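Side-chain contact in hypothetical 13.2 KDA protein (Sulfolobus virus-like particle ssv1, PDB 2VQC), which is a winged-helix protein that probably binds DNA and is essential for the function of its virus: residues 17-20 with 21-25. Sequence-based numbering, arbitrary orientation.
Sequences AEIM and YKILE
M20, present as selenomethionine, and I23 meet one turn apart on helix 13-27, where their side chains run abreast from the same flank of the helix. The M20 chain bends at its second and third torsions (chi2 -52°, chi3 80°), which curls the terminal methyl CE back to CD1 of I23 at 3.4 Å, closer than two carbons normally pack. I19, the residue before M20, adds a looser apolar contact from its branch methyl CG2 to CD1 of I23, 4.3 Å, and CD1 thus meets methyls from both residues.

Backbone bonds of the alpha-helical i to i+4 kind tie the two turns together. Y21 N donates to A17 O and L24 N to M20 O, each at 2.8 Å. The longer bond from I23 N to I19 O, 3.2 Å, is straighter than these two, at 154° at the hydrogen; that from K22 N to E18 O is weak. The aliphatic part of K22 also packs on the backbone, CG lying 3.4 Å from I19 O, before the chain runs on extended.

Around the helix, M20 reaches I35 and F39 of helix 32-39, while A17 packs on A52 and I56 of helix 43-59. The Y21 ring meets W77 edge-to-face and its hydroxyl hydrogen-bonds E63. The chemistry is that of an amphipathic helix: A17, M20 and L24 are buried in the winged-helix core, whereas E18 and K22 keep their charged groups on the exposed surface.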
loop_
_atom_site.group_PDB
_atom_site.type_symbol
_atom_site.label_atom_id
_atom_site.label_comp_id
_atom_site.label_asym_id
_atom_site.label_seq_id
_atom_site.Cartn_x
_atom_site.Cartn_y
_atom_site.Cartn_z
ATOM N N ALA A 17 -3.237 -1.277 -6.388
ATOM C CA ALA A 17 -3.258 -0.632 -5.077
ATOM C C ALA A 17 -4.596 -0.824 -4.378
ATOM O O ALA A 17 -4.638 -0.950 -3.154
ATOM C CB ALA A 17 -2.937 0.843 -5.205
ATOM N N GLU A 18 -5.684 -0.844 -5.152
ATOM C CA GLU A 18 -7.019 -1.133 -4.612
ATOM C C GLU A 18 -7.057 -2.530 -4.000
ATOM O O GLU A 18 -7.695 -2.743 -2.970
ATOM C CB GLU A 18 -8.106 -1.000 -5.692
ATOM C CG GLU A 18 -8.412 0.443 -6.095
ATOM C CD GLU A 18 -9.451 0.549 -7.209
ATOM O OE1 GLU A 18 -9.329 -0.171 -8.226
ATOM O OE2 GLU A 18 -10.388 1.368 -7.078
ATOM N N ILE A 19 -6.368 -3.477 -4.631
ATOM C CA ILE A 19 -6.272 -4.836 -4.087
ATOM C C ILE A 19 -5.551 -4.781 -2.740
ATOM O O ILE A 19 -6.015 -5.364 -1.759
ATOM C CB ILE A 19 -5.554 -5.808 -5.053
ATOM C CG1 ILE A 19 -6.342 -5.928 -6.365
ATOM C CG2 ILE A 19 -5.392 -7.196 -4.423
ATOM C CD1 ILE A 19 -5.639 -6.734 -7.431
HETATM N N MSE A 20 -4.439 -4.054 -2.694
HETATM C CA MSE A 20 -3.668 -3.929 -1.462
HETATM C C MSE A 20 -4.452 -3.207 -0.366
HETATM O O MSE A 20 -4.297 -3.523 0.805
HETATM C CB MSE A 20 -2.350 -3.193 -1.708
HETATM C CG MSE A 20 -1.369 -3.887 -2.651
HETATM SE SE MSE A 20 -0.953 -5.767 -2.236
HETATM C CE MSE A 20 -2.523 -6.507 -3.007
ATOM N N TYR A 21 -5.291 -2.248 -0.747
ATOM C CA TYR A 21 -6.030 -1.448 0.229
ATOM C C TYR A 21 -6.994 -2.309 1.046
ATOM O O TYR A 21 -7.115 -2.130 2.262
ATOM C CB TYR A 21 -6.791 -0.315 -0.458
ATOM C CG TYR A 21 -7.367 0.700 0.506
ATOM C CD1 TYR A 21 -6.532 1.572 1.200
ATOM C CD2 TYR A 21 -8.740 0.796 0.718
ATOM C CE1 TYR A 21 -7.036 2.506 2.081
ATOM C CE2 TYR A 21 -9.261 1.736 1.600
ATOM C CZ TYR A 21 -8.396 2.591 2.279
ATOM O OH TYR A 21 -8.877 3.530 3.156
ATOM N N LYS A 22 -7.676 -3.244 0.392
ATOM C CA LYS A 22 -8.549 -4.148 1.131
ATOM C C LYS A 22 -7.782 -5.244 1.877
ATOM O O LYS A 22 -8.270 -5.762 2.878
ATOM C CB LYS A 22 -9.670 -4.712 0.255
ATOM C CG LYS A 22 -9.264 -5.586 -0.875
ATOM C CD LYS A 22 -10.521 -6.006 -1.618
ATOM C CE LYS A 22 -10.183 -6.849 -2.818
ATOM N NZ LYS A 22 -11.398 -7.314 -3.556
ATOM N N ILE A 23 -6.576 -5.569 1.416
ATOM C CA ILE A 23 -5.674 -6.423 2.193
ATOM C C ILE A 23 -5.194 -5.692 3.464
ATOM O O ILE A 23 -4.999 -6.318 4.513
ATOM C CB ILE A 23 -4.489 -6.928 1.330
ATOM C CG1 ILE A 23 -5.019 -7.911 0.281
ATOM C CG2 ILE A 23 -3.410 -7.590 2.201
ATOM C CD1 ILE A 23 -3.967 -8.525 -0.620
ATOM N N LEU A 24 -5.032 -4.372 3.366
ATOM C CA LEU A 24 -4.657 -3.530 4.506
ATOM C C LEU A 24 -5.716 -3.582 5.614
ATOM O O LEU A 24 -5.391 -3.641 6.804
ATOM C CB LEU A 24 -4.489 -2.071 4.052
ATOM C CG LEU A 24 -3.516 -1.127 4.779
ATOM C CD1 LEU A 24 -4.028 0.309 4.668
ATOM C CD2 LEU A 24 -3.264 -1.481 6.226
ATOM N N GLU A 25 -6.981 -3.531 5.203
ATOM C CA GLU A 25 -8.120 -3.578 6.119
ATOM C C GLU A 25 -8.167 -4.903 6.878
ATOM O O GLU A 25 -8.495 -4.930 8.066
ATOM C CB GLU A 25 -9.420 -3.366 5.332
ATOM C CG GLU A 25 -10.701 -3.404 6.159
ATOM C CD GLU A 25 -11.919 -2.937 5.372
ATOM O OE1 GLU A 25 -11.870 -2.959 4.122
ATOM O OE2 GLU A 25 -12.930 -2.547 6.004
#